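Local structure of putative branched chain amino acid ABC transporter, periplasmic amino acid-binding protein (Brucella ovis, 4XFK) at residues M149-I154 with K378-D383; S86-A91 with L120-S125; P203-I208 with A235-K240. The protein probably binds branched-chain and related small amino acids in the periplasm as the soluble receptor component of an ABC-type amino-acid transport system. The protein carries 1 engineered substitution. All coordinates share one frame; numbering follows the deposited sequence. Where two conformers were deposited one is given.

Contact 1 of 3, residues M149-I154 with K378-D383. With ACT (acetate ion), chain C.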
ATOM      1  N   MET A 149      17.728  -6.993   3.595  1.00 10.00           N
ATOM      2  CA  MET A 149      18.575  -7.063   4.786  1.00 10.40           C
ATOM      3  C   MET A 149      19.654  -8.145   4.647  1.00 10.98           C
ATOM      4  O   MET A 149      20.822  -7.920   4.990  1.00 13.40           O
ATOM      5  CB  MET A 149      17.731  -7.300   6.031  1.00 10.82           C
ATOM      6  CG  MET A 149      16.821  -6.127   6.335  1.00 10.14           C
ATOM      7  SD  MET A 149      15.717  -6.418   7.722  1.00 12.58           S
ATOM      8  CE  MET A 149      16.892  -6.388   9.082  1.00 13.65           C
ATOM      9  N   LYS A 150      19.267  -9.310   4.126  1.00 10.84           N
ATOM     10  CA  LYS A 150      20.218 -10.392   3.883  1.00 12.32           C
ATOM     11  C   LYS A 150      21.319  -9.966   2.908  1.00 13.93           C
ATOM     12  O   LYS A 150      22.498 -10.217   3.158  1.00 16.83           O
ATOM     13  CB  LYS A 150      19.490 -11.631   3.368  1.00 11.64           C
ATOM     14  CG  LYS A 150      20.405 -12.816   3.096  1.00 12.84           C
ATOM     15  CD  LYS A 150      19.580 -14.017   2.670  1.00 13.05           C
ATOM     16  CE  LYS A 150      20.439 -15.246   2.424  1.00 16.03           C
ATOM     17  NZ  LYS A 150      19.584 -16.464   2.282  1.00 17.36           N
ATOM     18  N   ASP A 151      20.938  -9.312   1.813  1.00 14.40           N
ATOM     19  CA  ASP A 151      21.906  -8.858   0.811  1.00 16.19           C
ATOM     20  C   ASP A 151      22.902  -7.853   1.406  1.00 17.93           C
ATOM     21  O   ASP A 151      24.067  -7.800   1.002  1.00 20.10           O
ATOM     22  CB  ASP A 151      21.193  -8.213  -0.392  1.00 18.11           C
ATOM     23  CG  ASP A 151      20.387  -9.212  -1.220  1.00 20.36           C
ATOM     24  OD1 ASP A 151      20.521 -10.438  -1.018  1.00 20.17           O
ATOM     25  OD2 ASP A 151      19.616  -8.760  -2.092  1.00 24.88           O
ATOM     26  N   LYS A 152      22.430  -7.061   2.365  1.00 17.07           N
ATOM     27  CA  LYS A 152      23.247  -6.018   2.979  0.55 18.26           C
ATOM     28  C   LYS A 152      24.079  -6.572   4.137  1.00 18.28           C
ATOM     29  O   LYS A 152      25.027  -5.935   4.596  1.00 21.46           O
ATOM     30  CB  LYS A 152      22.362  -4.857   3.457  0.55 19.09           C
ATOM     31  CG  LYS A 152      23.129  -3.650   3.994  0.55 20.22           C
ATOM     32  CD  LYS A 152      22.198  -2.590   4.561  0.55 21.23           C
ATOM     33  CE  LYS A 152      22.965  -1.553   5.370  0.55 22.38           C
ATOM     34  NZ  LYS A 152      24.061  -0.915   4.589  0.55 22.88           N
ATOM     35  N   GLY A 153      23.732  -7.766   4.605  1.00 17.18           N
ATOM     36  CA  GLY A 153      24.455  -8.390   5.700  1.00 17.12           C
ATOM     37  C   GLY A 153      23.998  -7.929   7.077  1.00 16.52           C
ATOM     38  O   GLY A 153      24.745  -8.044   8.052  1.00 17.85           O
ATOM     39  N   ILE A 154      22.766  -7.430   7.162  1.00 14.76           N
ATOM     40  CA  ILE A 154      22.235  -6.910   8.422  1.00 13.47           C
ATOM     41  C   ILE A 154      21.033  -7.692   8.947  1.00 15.79           C
ATOM     42  O   ILE A 154      20.297  -7.208   9.811  1.00 17.95           O
ATOM     43  CB  ILE A 154      21.878  -5.411   8.324  1.00 13.61           C
ATOM     44  CG1 ILE A 154      20.775  -5.176   7.280  1.00 14.07           C
ATOM     45  CG2 ILE A 154      23.125  -4.596   8.009  1.00 14.52           C
ATOM     46  CD1 ILE A 154      20.201  -3.762   7.310  1.00 15.80           C
ATOM     47  N   LYS A 378      18.949  -0.931  -1.301  1.00 10.62           N
ATOM     48  CA  LYS A 378      18.743  -2.014  -2.260  1.00 11.57           C
ATOM     49  C   LYS A 378      17.442  -1.796  -3.012  1.00 11.14           C
ATOM     50  O   LYS A 378      16.404  -1.563  -2.404  1.00 12.30           O
ATOM     51  CB  LYS A 378      18.706  -3.377  -1.551  1.00 13.74           C
ATOM     52  CG  LYS A 378      18.356  -4.560  -2.455  1.00 14.46           C
ATOM     53  CD  LYS A 378      19.426  -4.791  -3.516  1.00 16.05           C
ATOM     54  CE  LYS A 378      19.083  -5.987  -4.392  1.00 18.84           C
ATOM     55  NZ  LYS A 378      20.086  -6.206  -5.474  1.00 21.63           N
ATOM     56  N   THR A 379      17.499  -1.872  -4.335  1.00 11.26           N
ATOM     57  CA  THR A 379      16.287  -1.830  -5.145  1.00 12.20           C
ATOM     58  C   THR A 379      16.131  -3.146  -5.880  1.00 12.45           C
ATOM     59  O   THR A 379      17.048  -3.593  -6.571  1.00 16.30           O
ATOM     60  CB  THR A 379      16.314  -0.690  -6.168  1.00 13.73           C
ATOM     61  OG1 THR A 379      16.297   0.565  -5.483  1.00 15.69           O
ATOM     62  CG2 THR A 379      15.102  -0.774  -7.089  1.00 14.50           C
ATOM     63  N   PHE A 380      14.977  -3.775  -5.705  1.00 10.37           N
ATOM     64  CA  PHE A 380      14.638  -4.973  -6.450  1.00 10.16           C
ATOM     65  C   PHE A 380      13.807  -4.569  -7.652  1.00 10.27           C
ATOM     66  O   PHE A 380      12.909  -3.735  -7.539  1.00 10.01           O
ATOM     67  CB  PHE A 380      13.849  -5.945  -5.574  1.00 10.51           C
ATOM     68  CG  PHE A 380      14.650  -6.538  -4.459  1.00 11.39           C
ATOM     69  CD1 PHE A 380      15.589  -7.530  -4.719  1.00 12.08           C
ATOM     70  CD2 PHE A 380      14.465  -6.120  -3.152  1.00 10.39           C
ATOM     71  CE1 PHE A 380      16.341  -8.087  -3.691  1.00 12.55           C
ATOM     72  CE2 PHE A 380      15.205  -6.680  -2.114  1.00 10.90           C
ATOM     73  CZ  PHE A 380      16.149  -7.662  -2.385  1.00 12.08           C
ATOM     74  N   THR A 381      14.099  -5.161  -8.803  1.00 10.42           N
ATOM     75  CA  THR A 381      13.322  -4.883 -10.009  1.00 10.52           C
ATOM     76  C   THR A 381      11.892  -5.394  -9.850  1.00 10.04           C
ATOM     77  O   THR A 381      11.582  -6.131  -8.912  1.00 10.11           O
ATOM     78  CB  THR A 381      13.923  -5.578 -11.245  1.00 11.39           C
ATOM     79  OG1 THR A 381      13.830  -6.994 -11.064  1.00 12.47           O
ATOM     80  CG2 THR A 381      15.373  -5.177 -11.452  1.00 12.84           C
ATOM     81  N   GLY A 382      11.018  -4.994 -10.768  1.00  9.88           N
ATOM     82  CA  GLY A 382       9.662  -5.514 -10.812  1.00  9.68           C
ATOM     83  C   GLY A 382       9.632  -7.037 -10.852  1.00 10.23           C
ATOM     84  O   GLY A 382       8.907  -7.675 -10.091  1.00 10.35           O
ATOM     85  N   ASP A 383      10.450  -7.631 -11.716  1.00 11.38           N
ATOM     86  CA  ASP A 383      10.506  -9.090 -11.789  1.00 14.10           C
ATOM     87  C   ASP A 383      10.986  -9.724 -10.477  1.00 13.43           C
ATOM     88  O   ASP A 383      10.513 -10.791 -10.080  1.00 13.74           O
ATOM     89  CB  ASP A 383      11.385  -9.537 -12.958  1.00 16.77           C
ATOM     90  CG  ASP A 383      10.710  -9.332 -14.304  1.00 21.26           C
ATOM     91  OD1 ASP A 383       9.463  -9.383 -14.353  1.00 23.36           O
ATOM     92  OD2 ASP A 383      11.422  -9.125 -15.311  1.00 25.04           O
TER
HETATM   93  C   ACT C 501      19.381   2.154  -4.079  1.00 25.95           C
HETATM   94  O   ACT C 501      20.490   1.615  -3.849  1.00 30.48           O
HETATM   95  OXT ACT C 501      18.383   1.426  -3.888  1.00 25.24           O
HETATM   96  CH3 ACT C 501      19.256   3.580  -4.537  1.00 26.16           C

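Contact 2 of 3, residues S86-A91 with L120-S125. With ACT (acetate ion), chain B.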
ATOM      1  N   SER A  86      -6.887   1.980   2.672  1.00  6.68           N
ATOM      2  CA  SER A  86      -6.322   2.043   4.026  1.00  7.89           C
ATOM      3  C   SER A  86      -6.531   0.815   4.907  1.00  8.55           C
ATOM      4  O   SER A  86      -5.867   0.693   5.927  1.00 11.04           O
ATOM      5  CB  SER A  86      -6.802   3.293   4.774  1.00  7.76           C
ATOM      6  OG  SER A  86      -8.203   3.240   4.987  1.00  8.81           O
ATOM      7  N   SER A  87      -7.438  -0.083   4.545  1.00  8.28           N
ATOM      8  CA  SER A  87      -7.696  -1.272   5.368  1.00  8.05           C
ATOM      9  C   SER A  87      -8.073  -2.468   4.523  1.00  6.57           C
ATOM     10  O   SER A  87      -8.996  -2.385   3.721  1.00  7.66           O
ATOM     11  CB  SER A  87      -8.833  -1.013   6.358  1.00  9.49           C
ATOM     12  OG  SER A  87      -9.312  -2.239   6.893  1.00 11.26           O
ATOM     13  N   SER A  88      -7.394  -3.591   4.726  1.00  6.35           N
ATOM     14  CA  SER A  88      -7.775  -4.822   4.047  1.00  7.25           C
ATOM     15  C   SER A  88      -9.092  -5.395   4.548  1.00  8.06           C
ATOM     16  O   SER A  88      -9.741  -6.156   3.843  1.00  8.41           O
ATOM     17  CB  SER A  88      -6.672  -5.878   4.154  1.00  7.50           C
ATOM     18  OG  SER A  88      -5.573  -5.526   3.332  1.00  7.56           O
ATOM     19  N   ALA A  89      -9.476  -5.054   5.771  1.00  8.83           N
ATOM     20  CA  ALA A  89     -10.773  -5.499   6.275  1.00  9.40           C
ATOM     21  C   ALA A  89     -11.878  -4.824   5.464  1.00  9.03           C
ATOM     22  O   ALA A  89     -12.829  -5.463   5.007  1.00 10.82           O
ATOM     23  CB  ALA A  89     -10.907  -5.180   7.754  1.00 11.77           C
ATOM     24  N   VAL A  90     -11.734  -3.522   5.266  1.00  8.51           N
ATOM     25  CA  VAL A  90     -12.652  -2.782   4.411  1.00  8.41           C
ATOM     26  C   VAL A  90     -12.575  -3.272   2.962  1.00  7.78           C
ATOM     27  O   VAL A  90     -13.608  -3.471   2.309  1.00  8.58           O
ATOM     28  CB  VAL A  90     -12.389  -1.270   4.493  1.00  9.23           C
ATOM     29  CG1 VAL A  90     -13.118  -0.528   3.381  1.00  9.73           C
ATOM     30  CG2 VAL A  90     -12.811  -0.731   5.870  1.00 11.00           C
ATOM     31  N   ALA A  91     -11.361  -3.471   2.458  1.00  7.82           N
ATOM     32  CA  ALA A  91     -11.180  -3.908   1.072  1.00  7.19           C
ATOM     33  C   ALA A  91     -11.847  -5.249   0.786  1.00  7.55           C
ATOM     34  O   ALA A  91     -12.389  -5.456  -0.297  1.00  8.46           O
ATOM     35  CB  ALA A  91      -9.711  -3.988   0.726  1.00  7.60           C
ATOM     36  N   LEU A 120      -3.208 -10.750   1.210  1.00  7.54           N
ATOM     37  CA  LEU A 120      -3.024 -11.660   0.086  1.00  7.56           C
ATOM     38  C   LEU A 120      -4.297 -11.995  -0.687  1.00  7.40           C
ATOM     39  O   LEU A 120      -4.269 -12.077  -1.910  1.00  8.60           O
ATOM     40  CB  LEU A 120      -2.380 -12.962   0.571  1.00  9.22           C
ATOM     41  CG  LEU A 120      -0.965 -12.796   1.107  1.00 11.54           C
ATOM     42  CD1 LEU A 120      -0.477 -14.096   1.711  1.00 12.69           C
ATOM     43  CD2 LEU A 120      -0.037 -12.332   0.008  1.00 13.48           C
ATOM     44  N   GLU A 121      -5.405 -12.196   0.021  1.00  8.49           N
ATOM     45  CA  GLU A 121      -6.622 -12.709  -0.603  1.00  9.38           C
ATOM     46  C   GLU A 121      -7.137 -11.851  -1.756  1.00  8.67           C
ATOM     47  O   GLU A 121      -7.806 -12.361  -2.662  1.00  9.24           O
ATOM     48  CB  GLU A 121      -7.734 -12.895   0.439  1.00 11.52           C
ATOM     49  CG  GLU A 121      -8.232 -11.596   1.070  1.00 15.55           C
ATOM     50  CD  GLU A 121      -9.411 -11.807   2.004  1.00 19.57           C
ATOM     51  OE1 GLU A 121      -9.840 -12.967   2.170  1.00 21.83           O
ATOM     52  OE2 GLU A 121      -9.923 -10.810   2.562  1.00 20.89           O
ATOM     53  N   LEU A 122      -6.831 -10.554  -1.737  1.00  8.15           N
ATOM     54  CA  LEU A 122      -7.376  -9.649  -2.746  1.00  8.39           C
ATOM     55  C   LEU A 122      -6.904  -9.987  -4.167  1.00  8.25           C
ATOM     56  O   LEU A 122      -7.596  -9.689  -5.140  1.00  9.29           O
ATOM     57  CB  LEU A 122      -7.109  -8.192  -2.361  1.00  8.66           C
ATOM     58  CG  LEU A 122      -7.732  -7.849  -0.999  1.00 10.45           C
ATOM     59  CD1 LEU A 122      -7.184  -6.551  -0.472  1.00 11.30           C
ATOM     60  CD2 LEU A 122      -9.257  -7.791  -1.093  1.00 12.56           C
ATOM     61  N   THR A 123      -5.748 -10.642  -4.285  1.00  7.38           N
ATOM     62  CA  THR A 123      -5.301 -11.149  -5.580  1.00  8.46           C
ATOM     63  C   THR A 123      -5.172 -12.675  -5.549  1.00  9.09           C
ATOM     64  O   THR A 123      -4.544 -13.271  -6.432  1.00 10.62           O
ATOM     65  CB  THR A 123      -3.960 -10.535  -6.013  1.00  8.36           C
ATOM     66  OG1 THR A 123      -2.995 -10.689  -4.966  1.00  7.98           O
ATOM     67  CG2 THR A 123      -4.125  -9.053  -6.337  1.00  8.53           C
ATOM     68  N   GLY A 124      -5.767 -13.294  -4.534  1.00  8.90           N
ATOM     69  CA  GLY A 124      -5.777 -14.742  -4.392  1.00  9.48           C
ATOM     70  C   GLY A 124      -7.203 -15.250  -4.420  1.00 11.11           C
ATOM     71  O   GLY A 124      -7.868 -15.176  -5.455  1.00 11.68           O
ATOM     72  N   SER A 125      -7.690 -15.742  -3.284  1.00 11.79           N
ATOM     73  CA  SER A 125      -9.022 -16.342  -3.218  1.00 13.08           C
ATOM     74  C   SER A 125     -10.164 -15.385  -3.573  1.00 12.50           C
ATOM     75  O   SER A 125     -11.237 -15.834  -3.991  1.00 15.18           O
ATOM     76  CB  SER A 125      -9.271 -16.960  -1.841  1.00 15.85           C
ATOM     77  OG  SER A 125      -9.310 -15.958  -0.842  1.00 18.80           O
TER
HETATM   78  C   ACT B 500      -3.907  -3.239   5.271  1.00  8.13           C
HETATM   79  O   ACT B 500      -4.884  -3.506   6.009  1.00  7.53           O
HETATM   80  OXT ACT B 500      -4.012  -3.561   4.065  1.00  8.42           O
HETATM   81  CH3 ACT B 500      -2.688  -2.565   5.817  1.00  8.58           C
HETATM   82  O   HOH W   1      -8.626  -8.801   3.548  1.00 18.13           O

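Contact 3 of 3, residues P203-I208 with A235-K240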
ATOM      1  N   PRO A 203       4.496  -4.335  27.592  1.00 15.19           N
ATOM      2  CA  PRO A 203       4.592  -5.784  27.829  1.00 16.38           C
ATOM      3  C   PRO A 203       5.000  -6.567  26.581  1.00 15.21           C
ATOM      4  O   PRO A 203       5.619  -7.633  26.677  1.00 16.45           O
ATOM      5  CB  PRO A 203       3.169  -6.174  28.240  1.00 17.71           C
ATOM      6  CG  PRO A 203       2.536  -4.916  28.686  1.00 18.04           C
ATOM      7  CD  PRO A 203       3.148  -3.819  27.895  1.00 16.13           C
ATOM      8  N   TYR A 204       4.654  -6.044  25.411  1.00 13.44           N
ATOM      9  CA  TYR A 204       5.032  -6.690  24.159  1.00 13.85           C
ATOM     10  C   TYR A 204       6.516  -6.505  23.877  1.00 14.27           C
ATOM     11  O   TYR A 204       7.199  -7.428  23.421  1.00 14.50           O
ATOM     12  CB  TYR A 204       4.171  -6.159  23.007  1.00 14.39           C
ATOM     13  CG  TYR A 204       2.721  -6.540  23.177  1.00 15.96           C
ATOM     14  CD1 TYR A 204       2.250  -7.761  22.708  1.00 17.51           C
ATOM     15  CD2 TYR A 204       1.831  -5.701  23.843  1.00 16.50           C
ATOM     16  CE1 TYR A 204       0.933  -8.129  22.874  1.00 18.35           C
ATOM     17  CE2 TYR A 204       0.509  -6.065  24.020  1.00 17.66           C
ATOM     18  CZ  TYR A 204       0.068  -7.278  23.532  1.00 18.83           C
ATOM     19  OH  TYR A 204      -1.243  -7.639  23.708  1.00 22.40           O
ATOM     20  N   VAL A 205       7.018  -5.310  24.167  1.00 12.83           N
ATOM     21  CA  VAL A 205       8.442  -5.051  24.047  1.00 13.05           C
ATOM     22  C   VAL A 205       9.228  -5.963  24.999  1.00 13.94           C
ATOM     23  O   VAL A 205      10.278  -6.492  24.635  1.00 13.77           O
ATOM     24  CB  VAL A 205       8.757  -3.553  24.249  1.00 14.03           C
ATOM     25  CG1 VAL A 205      10.250  -3.311  24.346  1.00 15.73           C
ATOM     26  CG2 VAL A 205       8.159  -2.748  23.095  1.00 14.99           C
ATOM     27  N   ALA A 206       8.694  -6.199  26.195  1.00 16.81           N
ATOM     28  CA  ALA A 206       9.332  -7.120  27.143  1.00 17.35           C
ATOM     29  C   ALA A 206       9.427  -8.546  26.576  1.00 16.84           C
ATOM     30  O   ALA A 206      10.444  -9.223  26.736  1.00 18.05           O
ATOM     31  CB  ALA A 206       8.589  -7.114  28.476  1.00 17.88           C
ATOM     32  N   LYS A 207       8.367  -8.996  25.907  1.00 16.93           N
ATOM     33  CA  LYS A 207       8.363 -10.313  25.269  1.00 17.54           C
ATOM     34  C   LYS A 207       9.417 -10.396  24.161  1.00 16.71           C
ATOM     35  O   LYS A 207      10.118 -11.408  24.027  1.00 19.18           O
ATOM     36  CB  LYS A 207       6.981 -10.641  24.697  1.00 19.74           C
ATOM     37  N   ILE A 208       9.532  -9.325  23.379  1.00 15.18           N
ATOM     38  CA  ILE A 208      10.534  -9.248  22.323  1.00 14.38           C
ATOM     39  C   ILE A 208      11.940  -9.310  22.915  1.00 15.25           C
ATOM     40  O   ILE A 208      12.807 -10.035  22.422  1.00 15.73           O
ATOM     41  CB  ILE A 208      10.347  -7.974  21.487  1.00 12.52           C
ATOM     42  CG1 ILE A 208       9.051  -8.082  20.686  1.00 13.67           C
ATOM     43  CG2 ILE A 208      11.536  -7.751  20.554  1.00 12.82           C
ATOM     44  CD1 ILE A 208       8.605  -6.779  20.055  1.00 12.82           C
ATOM     45  N   ALA A 235      12.297   1.465  26.312  1.00 13.64           N
ATOM     46  CA  ALA A 235      12.965   0.277  26.837  1.00 14.17           C
ATOM     47  C   ALA A 235      14.409   0.154  26.351  1.00 14.80           C
ATOM     48  O   ALA A 235      15.149  -0.721  26.802  1.00 16.87           O
ATOM     49  CB  ALA A 235      12.182  -0.976  26.452  1.00 16.17           C
ATOM     50  N   GLY A 236      14.810   1.023  25.430  1.00 14.27           N
ATOM     51  CA  GLY A 236      16.136   0.934  24.838  1.00 14.17           C
ATOM     52  C   GLY A 236      16.331  -0.331  24.021  1.00 14.40           C
ATOM     53  O   GLY A 236      17.420  -0.911  24.001  1.00 15.71           O
ATOM     54  N   LEU A 237      15.273  -0.759  23.337  1.00 14.67           N
ATOM     55  CA  LEU A 237      15.308  -1.995  22.560  1.00 13.56           C
ATOM     56  C   LEU A 237      16.454  -1.992  21.565  1.00 14.62           C
ATOM     57  O   LEU A 237      16.667  -1.006  20.853  1.00 15.28           O
ATOM     58  CB  LEU A 237      13.990  -2.188  21.816  1.00 15.69           C
ATOM     59  CG  LEU A 237      13.879  -3.450  20.961  1.00 16.82           C
ATOM     60  CD1 LEU A 237      13.710  -4.692  21.833  1.00 17.39           C
ATOM     61  CD2 LEU A 237      12.728  -3.315  19.968  1.00 18.77           C
ATOM     62  N   LYS A 238      17.194  -3.097  21.526  1.00 14.40           N
ATOM     63  CA  LYS A 238      18.360  -3.207  20.654  1.00 14.25           C
ATOM     64  C   LYS A 238      18.035  -3.778  19.276  1.00 12.65           C
ATOM     65  O   LYS A 238      18.684  -3.416  18.288  1.00 14.05           O
ATOM     66  CB  LYS A 238      19.457  -4.035  21.328  1.00 16.05           C
ATOM     67  CG  LYS A 238      20.033  -3.368  22.568  1.00 19.16           C
ATOM     68  CD  LYS A 238      21.307  -4.053  23.027  1.00 23.90           C
ATOM     69  CE  LYS A 238      21.941  -3.314  24.194  1.00 26.92           C
ATOM     70  NZ  LYS A 238      22.147  -1.865  23.887  1.00 29.79           N
ATOM     71  N   ALA A 239      17.044  -4.667  19.215  1.00 12.89           N
ATOM     72  CA  ALA A 239      16.623  -5.255  17.946  1.00 13.18           C
ATOM     73  C   ALA A 239      16.141  -4.171  17.001  1.00 13.08           C
ATOM     74  O   ALA A 239      15.647  -3.125  17.433  1.00 14.45           O
ATOM     75  CB  ALA A 239      15.521  -6.277  18.162  1.00 14.59           C
ATOM     76  N   LYS A 240      16.280  -4.419  15.708  1.00 11.75           N
ATOM     77  CA  LYS A 240      15.772  -3.474  14.726  1.00 12.20           C
ATOM     78  C   LYS A 240      14.502  -4.005  14.081  1.00 10.46           C
ATOM     79  O   LYS A 240      14.382  -5.200  13.799  1.00 11.80           O
ATOM     80  CB  LYS A 240      16.841  -3.160  13.682  1.00 13.97           C
ATOM     81  CG  LYS A 240      18.070  -2.468  14.276  1.00 14.89           C
ATOM     82  CD  LYS A 240      17.698  -1.169  15.004  1.00 14.86           C
ATOM     83  CE  LYS A 240      18.862  -0.609  15.816  1.00 16.55           C
ATOM     84  NZ  LYS A 240      18.433   0.605  16.582  1.00 16.96           N
TER

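Contact 1 of 3, residues M149-I154 with K378-D383
Asp151, in the last turn of helix 138-152, reaches Lys378 and Phe380 on strand 373-380, a strand of the mixed sheet in the second α/β lobe of this periplasmic binding protein. One oxygen does the touching: OD2 lies 3.6 Å from CE of Lys378 and 3.6 Å from CZ of Phe380. The carboxylate plane is tilted 55° from the ring, with OD2 approaching the ring obliquely. Asp151 OD2 and Lys378 NZ stand 4.3 Å apart, too far for a salt bridge, though the opposite charges may still attract. The other oxygen, OD1, is tied to Gln147 NE2 one helical turn back, which helps fix the rotation of the carboxylate.

Lys378 leaves the strand with CG anti to its own nitrogen (chi1 174°), then bends at chi2 (65°) and runs straight to NZ. Its CG settles 3.7 Å above one face of the Phe380 ring, toward the rim, two residues further along the strand. Phe380 is also flanked by Thr144 and Gln147 of the helix. Just past the contact, Gly153 ends the helix in a Schellman motif, and Thr381 caps the N-terminus of helix 382-385. Thr379, between the two touching strand residues, turns its hydroxyl instead to an acetate ion probably taken up from the crystallisation liquor, OG1 donating to OXT at 2.8 Å.

Contact 2 of 3, residues S86-A91 with L120-S125
Ser88 OG, which also lies near a methyl group of Leu122, is held by two hydrogen bonds: it donates to OXT of a bound acetate at 2.6 Å and accepts from Ala119 N. The Ser88 backbone N holds the other carboxylate oxygen, O of the acetate, at 2.8 Å with an N-H...O angle of 162°. One residue thus holds both oxygens of the anion. With chi1 at -72°, OG sits beside Ser88's own N, which lets the two donors converge on the same carboxylate. Glu118 N and Tyr166 OH add further bonds, and the N-terminal end of helix 88-104 would be expected to stabilise the negative charge. That end is capped by Ser87, whose OG accepts from Val90 N at 3.2 Å in a nearly straight bond (171°) and only weakly from Ala89 N.

Deeper in, the segments meet through apolar atoms. Leu122 points CD1 at the methyl of Ala91, CD1 to CB 3.8 Å, while its CD2 comes alongside the Ala91 carbonyl. Ala117 touches both side chains; Tyr112 touches Ala91 and Asn114 touches Leu122, both from strand 111-114. A water bridges the polar side, donating to Ser88 O and, at 2.6 Å, to Glu121 OE2; the other oxygen of this carboxylate, OE1, forms a salt bridge with Lys126.

A sodium ion lies about 7 Å from the Ser88 side chain; Tyr31, Gly85 and Gly116 form a sodium site, probably this one. The acetate, probably from the crystallisation liquor, may mimic a substrate's α-carboxylate: a helix-N-terminal serine offering N and OG to it, with a tyrosine from the other lobe, is consistent with the amino-acid cleft of the leucine-binding protein family.

Contact 3 of 3, residues P203-I208 with A235-K240
Val205 and Ile208, one turn apart on helix 202-210, both aim their side chains at the turn that follows helix 223-235. Val205 sends CG1 toward the Ala235 methyl, meeting CB at 3.7 Å; with CG1 anti to the backbone N (chi1 171°), that branch is the one extended across the gap. Ile208 uses its CG2 branch, which meets CD1 of Leu237 at 4.0 Å, the two side chains crossing at about a right angle. Leu237 CD1 also comes within 4.5 Å of Val205 CG1, so one leucine methyl touches both helix residues. No hydrogen bond joins the segments, and the interface is purely apolar.

Gly236 lies between the two touching residues of the turn: its positive phi (65°) closes helix 223-235 in a Schellman motif and turns the chain so that Ala235 and Leu237 both face helix 202-210. Leu228 and Ala231 of helix 223-235 also touch Val205, while Ile208 continues onto Tyr160 and Val216 of the sheet. Here adjacent helices pack beside the parallel strands 215-218 and 240-243, joined by helix 223-235 in a β-α-β crossover, as in the Rossmann-like lobes of type I periplasmic binding proteins.

The chain folds into two lobes, each built round its own sheet. Contact 2 comes first along the sequence and belongs to the lobe of the five-stranded parallel sheet, at the cleft. Contacts 1 and 3 belong to the mixed sheet of the other lobe, with contact 3 falling wholly between the two segments of contact 1. Between centres, contact 1 is about 26 Å from contact 2 and from contact 3, and contacts 2 and 3 are about 30 Å apart. The nearest atoms of contacts 1 and 3 approach to about 5 Å without touching. Only contact 2 borders the probable ligand site; contact 1 ties a helix to a strand, and contact 3 a helix to the turn after its neighbour, both within the second lobe.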